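Aldehyde dehydrogenase family protein (Pseudomonas syringae pv. tomato, PDB 6X9L) oxidises aldehydes with NAD as acceptor, acting as a long-chain aliphatic aldehyde dehydrogenase of a plant pathogen. Local coordinates at residues 156-161 with 184-189; 264-269 with 295-300. The protein carries 1 engineered substitution. All coordinates share one frame; numbering follows the deposited sequence.

Interaction 1. Residues 156-161 with 184-189; sequences TPWNWP and SELSPL. With NAD (nicotinamide-adenine-dinucleotide), chain D; OYA (octanal), chain C.
Trp-158 meets Ser-184, Leu-186 and Ser-187 across this contact, next to the bound NAD. The hydroxyl of Ser-184 lies in the plane of the indole, at its edge, with OG 3.3 Å from Trp-158 CB. From the same segment, Leu-186 CD1 sits 3.8 Å from Trp-158 CD1. Ser-187 CB packs against CA and CB of the same tryptophan, and Pro-161 CB touches Ser-187 OG.

Further along the indole, Trp-158 NE1 gives a weak bond to NAD O2N at 2.9 Å. Its N-H...O angle is only 118°. The cofactor also joins the two segments through its adenosine ribose. O3B donates to the backbone Thr-156 O at 2.8 Å, while O2B donates to Glu-185 OE1 at 2.9 Å. Glu-185 reaches back to the ribose because its chain bends at chi2 (-76°).

The 184-189 side is shaped by a type I turn from Ser-184 to Ser-187. Ser-184 OG, anti to its own backbone N (chi1 167°), accepts from Leu-186 N at 3.0 Å in an ST turn. A water bridges the segments, donating to Pro-157 O and accepting from Ser-184 N.

Beyond the tryptophan, Asn-159 and Trp-160 line the octanal pocket. C11 of octanal lies 3.6 Å above one face of the Trp-160 indole, toward its rim. Asn-159 ND2 is held by Gln-289 O and stands 3.8 Å from the aldehyde oxygen OAB. That oxygen accepts from the backbone N of Ala-291, an engineered residue. This is consistent with the oxyanion hole of the family. The ribose diol is thus shared between a backbone carbonyl and a carboxylate. A carboxylate beside O2B would probably disfavour a phosphate there, as in NADP.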
loop_
_atom_site.group_PDB
_atom_site.type_symbol
_atom_site.label_atom_id
_atom_site.label_comp_id
_atom_site.label_asym_id
_atom_site.label_seq_id
_atom_site.Cartn_x
_atom_site.Cartn_y
_atom_site.Cartn_z
ATOM N N THR A 156 -5.156 13.812 10.413
ATOM C CA THR A 156 -5.887 13.154 11.482
ATOM C C THR A 156 -7.265 13.766 11.710
ATOM O O THR A 156 -7.516 14.933 11.373
ATOM C CB THR A 156 -5.070 13.191 12.784
ATOM O OG1 THR A 156 -4.587 14.515 13.012
ATOM C CG2 THR A 156 -3.891 12.220 12.691
ATOM N N PRO A 157 -8.203 12.974 12.293
ATOM C CA PRO A 157 -9.576 13.449 12.514
ATOM C C PRO A 157 -9.748 14.039 13.906
ATOM O O PRO A 157 -8.775 14.165 14.654
ATOM C CB PRO A 157 -10.387 12.166 12.351
ATOM C CG PRO A 157 -9.462 11.142 13.042
ATOM C CD PRO A 157 -8.037 11.582 12.751
ATOM N N TRP A 158 -10.985 14.359 14.296
ATOM C CA TRP A 158 -11.215 15.070 15.551
ATOM C C TRP A 158 -11.765 14.207 16.686
ATOM O O TRP A 158 -11.876 14.704 17.815
ATOM C CB TRP A 158 -12.176 16.234 15.313
ATOM C CG TRP A 158 -13.395 15.818 14.534
ATOM C CD1 TRP A 158 -13.675 16.120 13.226
ATOM C CD2 TRP A 158 -14.504 15.041 15.010
ATOM N NE1 TRP A 158 -14.872 15.579 12.870
ATOM C CE2 TRP A 158 -15.406 14.913 13.946
ATOM C CE3 TRP A 158 -14.820 14.450 16.234
ATOM C CZ2 TRP A 158 -16.612 14.202 14.070
ATOM C CZ3 TRP A 158 -16.012 13.743 16.345
ATOM C CH2 TRP A 158 -16.887 13.626 15.283
ATOM N N ASN A 159 -12.105 12.936 16.426
ATOM C CA ASN A 159 -12.900 12.155 17.378
ATOM C C ASN A 159 -12.037 11.542 18.480
ATOM O O ASN A 159 -12.483 11.407 19.630
ATOM C CB ASN A 159 -13.665 11.056 16.647
ATOM C CG ASN A 159 -12.743 10.022 16.056
ATOM O OD1 ASN A 159 -11.713 10.366 15.458
ATOM N ND2 ASN A 159 -13.074 8.753 16.253
ATOM N N TRP A 160 -10.815 11.147 18.145
ATOM C CA TRP A 160 -9.810 10.718 19.116
ATOM C C TRP A 160 -8.524 11.491 18.821
ATOM O O TRP A 160 -7.514 10.910 18.405
ATOM C CB TRP A 160 -9.579 9.213 19.042
ATOM C CG TRP A 160 -10.689 8.400 19.573
ATOM C CD1 TRP A 160 -11.829 8.014 18.917
ATOM C CD2 TRP A 160 -10.770 7.838 20.882
ATOM N NE1 TRP A 160 -12.617 7.249 19.747
ATOM C CE2 TRP A 160 -11.989 7.128 20.961
ATOM C CE3 TRP A 160 -9.921 7.853 21.996
ATOM C CZ2 TRP A 160 -12.381 6.443 22.114
ATOM C CZ3 TRP A 160 -10.316 7.173 23.142
ATOM C CH2 TRP A 160 -11.533 6.473 23.189
ATOM N N PRO A 161 -8.522 12.809 19.066
ATOM C CA PRO A 161 -7.513 13.670 18.412
ATOM C C PRO A 161 -6.072 13.368 18.816
ATOM O O PRO A 161 -5.221 13.154 17.937
ATOM C CB PRO A 161 -7.954 15.090 18.807
ATOM C CG PRO A 161 -8.839 14.924 20.011
ATOM C CD PRO A 161 -9.462 13.562 19.920
ATOM N N SER A 184 -6.945 17.830 12.607
ATOM C CA SER A 184 -8.294 18.280 12.305
ATOM C C SER A 184 -8.458 19.752 12.680
ATOM O O SER A 184 -8.066 20.181 13.773
ATOM C CB SER A 184 -9.287 17.419 13.058
ATOM O OG SER A 184 -10.573 17.995 13.032
ATOM N N GLU A 185 -9.030 20.539 11.767
ATOM C CA GLU A 185 -9.326 21.916 12.128
ATOM C C GLU A 185 -10.456 22.005 13.142
ATOM O O GLU A 185 -10.682 23.084 13.699
ATOM C CB GLU A 185 -9.660 22.738 10.886
ATOM C CG GLU A 185 -10.863 22.245 10.074
ATOM C CD GLU A 185 -10.569 21.002 9.223
ATOM O OE1 GLU A 185 -9.694 20.192 9.614
ATOM O OE2 GLU A 185 -11.225 20.829 8.167
ATOM N N LEU A 186 -11.151 20.905 13.418
ATOM C CA LEU A 186 -12.153 20.873 14.477
ATOM C C LEU A 186 -11.617 20.320 15.798
ATOM O O LEU A 186 -12.386 20.157 16.745
ATOM C CB LEU A 186 -13.372 20.064 14.011
ATOM C CG LEU A 186 -13.921 20.593 12.676
ATOM C CD1 LEU A 186 -14.657 19.539 11.853
ATOM C CD2 LEU A 186 -14.823 21.771 12.946
ATOM N N SER A 187 -10.325 20.044 15.899
ATOM C CA SER A 187 -9.733 19.654 17.178
ATOM C C SER A 187 -8.269 20.079 17.201
ATOM O O SER A 187 -7.368 19.268 17.438
ATOM C CB SER A 187 -9.877 18.147 17.418
ATOM O OG SER A 187 -9.218 17.399 16.411
ATOM N N PRO A 188 -7.999 21.340 16.968
ATOM C CA PRO A 188 -6.608 21.786 16.844
ATOM C C PRO A 188 -5.924 22.090 18.164
ATOM O O PRO A 188 -4.694 22.171 18.204
ATOM C CB PRO A 188 -6.746 23.058 16.019
ATOM C CG PRO A 188 -8.052 23.618 16.517
ATOM C CD PRO A 188 -8.955 22.438 16.765
ATOM N N LEU A 189 -6.686 22.269 19.243
ATOM C CA LEU A 189 -6.100 22.784 20.478
ATOM C C LEU A 189 -5.171 21.766 21.135
ATOM O O LEU A 189 -4.100 22.133 21.644
ATOM C CB LEU A 189 -7.206 23.207 21.440
ATOM C CG LEU A 189 -8.181 24.173 20.774
ATOM C CD1 LEU A 189 -9.254 24.647 21.759
ATOM C CD2 LEU A 189 -7.423 25.323 20.124
HETATM P PA NAD D . -12.782 13.783 7.339
HETATM O O1A NAD D . -12.586 12.707 6.331
HETATM O O2A NAD D . -13.842 14.749 6.976
HETATM O O5B NAD D . -11.394 14.560 7.642
HETATM C C5B NAD D . -10.245 13.863 8.087
HETATM C C4B NAD D . -8.991 14.725 7.878
HETATM O O4B NAD D . -8.832 14.974 6.496
HETATM C C3B NAD D . -9.087 16.100 8.525
HETATM O O3B NAD D . -7.794 16.452 9.000
HETATM C C2B NAD D . -9.483 17.022 7.384
HETATM O O2B NAD D . -9.018 18.344 7.551
HETATM C C1B NAD D . -8.739 16.372 6.251
HETATM N N9A NAD D . -9.346 16.575 4.942
HETATM C C8A NAD D . -10.671 16.791 4.624
HETATM N N7A NAD D . -10.751 16.851 3.272
HETATM C C5A NAD D . -9.515 16.678 2.747
HETATM C C6A NAD D . -9.036 16.647 1.447
HETATM N N6A NAD D . -9.888 16.651 0.423
HETATM N N1A NAD D . -7.691 16.427 1.237
HETATM C C2A NAD D . -6.830 16.243 2.294
HETATM N N3A NAD D . -7.308 16.273 3.588
HETATM C C4A NAD D . -8.627 16.494 3.793
HETATM O O3 NAD D . -12.981 13.075 8.772
HETATM P PN NAD D . -14.278 13.067 9.724
HETATM O O1N NAD D . -15.399 12.394 9.024
HETATM O O2N NAD D . -14.479 14.408 10.298
HETATM O O5D NAD D . -13.591 12.055 10.806
HETATM C C5D NAD D . -14.308 10.929 11.251
HETATM C C4D NAD D . -14.058 9.773 10.279
HETATM O O4D NAD D . -12.768 9.231 10.500
HETATM C C3D NAD D . -15.050 8.650 10.515
HETATM O O3D NAD D . -15.350 8.043 9.283
HETATM C C2D NAD D . -14.236 7.672 11.322
HETATM O O2D NAD D . -14.718 6.350 11.217
HETATM C C1D NAD D . -12.857 7.835 10.690
HETATM N N1N NAD D . -11.869 7.266 11.613
HETATM C C2N NAD D . -11.187 6.135 11.255
HETATM C C3N NAD D . -10.287 5.555 12.138
HETATM C C7N NAD D . -9.531 4.308 11.800
HETATM O O7N NAD D . -8.436 3.992 12.621
HETATM N N7N NAD D . -9.887 3.522 10.780
HETATM C C4N NAD D . -10.084 6.123 13.390
HETATM C C5N NAD D . -10.789 7.264 13.746
HETATM C C6N NAD D . -11.692 7.825 12.850
HETATM C C14 OYA C . -11.418 1.086 23.483
HETATM C C5 OYA C . -11.592 1.857 22.188
HETATM C C6 OYA C . -10.265 2.487 21.810
HETATM C C11 OYA C . -10.503 3.613 20.831
HETATM C C7 OYA C . -10.637 3.084 19.414
HETATM C C8 OYA C . -10.762 4.293 18.490
HETATM C C9 OYA C . -10.494 3.948 17.029
HETATM C C10 OYA C . -11.749 4.094 16.193
HETATM O OAB OYA C . -12.033 5.173 15.715
HETATM O O HOH W 1 -6.140 15.686 14.471
#

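Interaction 2. Residues 264-269 with 295-300; sequences NILLPD and TRMIVP
Asn-264 and Ile-265 pair with Met-297 and Ile-298 as neighbouring parallel strands in a mixed sheet. The strands are the two arms of a beta-alpha-beta crossover, with helix 272-284 between them in the chain. Their short axes run 4.5 Å apart at 16° to each other. On the outer sides, strand 422-424 flanks 263-266 and strand 396-402 flanks 296-300.

Three backbone bonds zip the pair. Asn-264 N donates to Arg-296 O, Ile-298 N to Asn-264 O, and Leu-266 N to Ile-298 O at 2.8 Å. CA-H...O contacts from Met-297 to Asn-264 O and from Ile-265 to Ile-298 O add to the ladder. Past the last bond, Pro-300 CD rests 3.4 Å from Leu-266 O.

On one face, Ile-265 CG1 meets Ile-298 CB at 4.0 Å as the two branched chains cross, and helix 405-413 packs on both. The opposite face carries Asn-264 and Met-297 side by side. Both have the next atom, CG, anti to the backbone N (chi1 -171° in each). The Met-297 chain then bends at its end, bringing CE 3.8 Å from Asn-264 ND2. Leu-266 straddles two neighbours: CD1 touches Met-297 CG at 4.0 Å, and CD2 touches Val-299 CG1 at 3.8 Å. Phe-272 of the crossover helix packs on Leu-266 and Val-299.

The amide of Asn-264 is buried but paired, with OD1 accepting from Gln-424 NE2 and ND2 bonded to Tyr-447 OH. In the backbone, the ladder satisfies Asn-264 N and O and Leu-266 N, while the hydroxyl of Tyr-402 takes Leu-266 O.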
loop_
_atom_site.group_PDB
_atom_site.type_symbol
_atom_site.label_atom_id
_atom_site.label_comp_id
_atom_site.label_asym_id
_atom_site.label_seq_id
_atom_site.Cartn_x
_atom_site.Cartn_y
_atom_site.Cartn_z
ATOM N N ASN A 264 -21.720 -6.641 15.516
ATOM C CA ASN A 264 -21.641 -7.333 16.799
ATOM C C ASN A 264 -22.625 -8.502 16.714
ATOM O O ASN A 264 -23.845 -8.302 16.799
ATOM C CB ASN A 264 -21.963 -6.387 17.953
ATOM C CG ASN A 264 -21.690 -6.997 19.312
ATOM O OD1 ASN A 264 -21.098 -8.075 19.416
ATOM N ND2 ASN A 264 -22.115 -6.309 20.363
ATOM N N ILE A 265 -22.092 -9.710 16.509
ATOM C CA ILE A 265 -22.895 -10.928 16.452
ATOM C C ILE A 265 -22.983 -11.520 17.853
ATOM O O ILE A 265 -21.961 -11.870 18.452
ATOM C CB ILE A 265 -22.301 -11.967 15.487
ATOM C CG1 ILE A 265 -22.321 -11.503 14.024
ATOM C CG2 ILE A 265 -23.061 -13.285 15.622
ATOM C CD1 ILE A 265 -21.729 -12.543 13.068
ATOM N N LEU A 266 -24.202 -11.650 18.366
ATOM C CA LEU A 266 -24.471 -12.458 19.543
ATOM C C LEU A 266 -24.890 -13.848 19.059
ATOM O O LEU A 266 -25.963 -14.016 18.467
ATOM C CB LEU A 266 -25.539 -11.804 20.425
ATOM C CG LEU A 266 -25.015 -10.609 21.240
ATOM C CD1 LEU A 266 -24.257 -9.572 20.355
ATOM C CD2 LEU A 266 -26.132 -9.934 22.027
ATOM N N LEU A 267 -24.013 -14.826 19.279
ATOM C CA LEU A 267 -24.303 -16.216 18.983
ATOM C C LEU A 267 -25.356 -16.753 19.954
ATOM O O LEU A 267 -25.506 -16.240 21.068
ATOM C CB LEU A 267 -23.016 -17.035 19.081
ATOM C CG LEU A 267 -21.940 -16.659 18.054
ATOM C CD1 LEU A 267 -20.637 -17.300 18.394
ATOM C CD2 LEU A 267 -22.357 -17.060 16.642
ATOM N N PRO A 268 -26.108 -17.781 19.549
ATOM C CA PRO A 268 -27.264 -18.216 20.357
ATOM C C PRO A 268 -26.923 -18.643 21.778
ATOM O O PRO A 268 -27.794 -18.575 22.660
ATOM C CB PRO A 268 -27.828 -19.391 19.552
ATOM C CG PRO A 268 -27.353 -19.178 18.171
ATOM C CD PRO A 268 -26.032 -18.487 18.259
ATOM N N ASP A 269 -25.698 -19.099 22.000
ATOM C CA ASP A 269 -25.300 -19.596 23.334
ATOM C C ASP A 269 -24.764 -18.479 24.216
ATOM O O ASP A 269 -24.227 -18.786 25.250
ATOM C CB ASP A 269 -24.278 -20.718 23.191
ATOM C CG ASP A 269 -22.932 -20.258 22.683
ATOM O OD1 ASP A 269 -22.856 -19.149 22.204
ATOM O OD2 ASP A 269 -21.985 -21.011 22.792
ATOM N N THR A 295 -21.881 -0.910 15.732
ATOM C CA THR A 295 -23.173 -0.253 15.575
ATOM C C THR A 295 -24.231 -1.098 14.858
ATOM O O THR A 295 -25.359 -0.621 14.675
ATOM C CB THR A 295 -22.977 1.051 14.811
ATOM O OG1 THR A 295 -22.168 0.779 13.667
ATOM C CG2 THR A 295 -22.283 2.066 15.681
ATOM N N ARG A 296 -23.896 -2.313 14.428
ATOM C CA ARG A 296 -24.875 -3.286 13.943
ATOM C C ARG A 296 -24.799 -4.500 14.860
ATOM O O ARG A 296 -23.831 -5.267 14.794
ATOM C CB ARG A 296 -24.603 -3.693 12.490
ATOM C CG ARG A 296 -24.877 -2.622 11.454
ATOM C CD ARG A 296 -23.877 -2.689 10.326
ATOM N NE ARG A 296 -24.085 -3.851 9.479
ATOM C CZ ARG A 296 -23.164 -4.776 9.217
ATOM N NH1 ARG A 296 -21.943 -4.686 9.716
ATOM N NH2 ARG A 296 -23.470 -5.794 8.430
ATOM N N MET A 297 -25.804 -4.663 15.724
ATOM C CA MET A 297 -25.864 -5.780 16.662
ATOM C C MET A 297 -26.739 -6.875 16.061
ATOM O O MET A 297 -27.932 -6.652 15.806
ATOM C CB MET A 297 -26.400 -5.330 18.022
ATOM C CG MET A 297 -26.286 -6.387 19.091
ATOM S SD MET A 297 -26.987 -5.897 20.678
ATOM C CE MET A 297 -25.563 -5.095 21.434
ATOM N N ILE A 298 -26.150 -8.049 15.843
ATOM C CA ILE A 298 -26.771 -9.116 15.063
ATOM C C ILE A 298 -27.101 -10.267 16.009
ATOM O O ILE A 298 -26.206 -10.839 16.651
ATOM C CB ILE A 298 -25.860 -9.552 13.909
ATOM C CG1 ILE A 298 -25.583 -8.329 13.028
ATOM C CG2 ILE A 298 -26.502 -10.657 13.092
ATOM C CD1 ILE A 298 -24.312 -8.426 12.223
ATOM N N VAL A 299 -28.391 -10.594 16.101
ATOM C CA VAL A 299 -28.906 -11.431 17.187
ATOM C C VAL A 299 -29.976 -12.360 16.642
ATOM O O VAL A 299 -30.621 -12.075 15.624
ATOM C CB VAL A 299 -29.489 -10.570 18.333
ATOM C CG1 VAL A 299 -28.403 -9.719 18.976
ATOM C CG2 VAL A 299 -30.595 -9.669 17.815
ATOM N N PRO A 300 -30.172 -13.509 17.309
ATOM C CA PRO A 300 -31.193 -14.479 16.869
ATOM C C PRO A 300 -32.599 -13.894 16.900
ATOM O O PRO A 300 -32.986 -13.216 17.851
ATOM C CB PRO A 300 -31.052 -15.626 17.880
ATOM C CG PRO A 300 -29.670 -15.501 18.413
ATOM C CD PRO A 300 -29.353 -14.032 18.418
#

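Interaction 1 closes in the chain before interaction 2 opens. Their centres are 32 Å apart and their nearest atoms about 11 Å, so they do not touch. Interaction 1 lines the NAD and octanal pockets directly, whereas interaction 2 lies in the seven-stranded sheet, away from both ligands. The Asn-264 side chain is about 13 Å from the octanal, and that of Arg-296 about 13 Å from NAD. Arg-296 is about 9 Å, side chain to side chain, from Glu-391, which bonds NAD. The connection between 264-269 and 295-300 reaches the site: it carries Asn-286 and Gln-289, which bond Asn-159, and the engineered Ala-291.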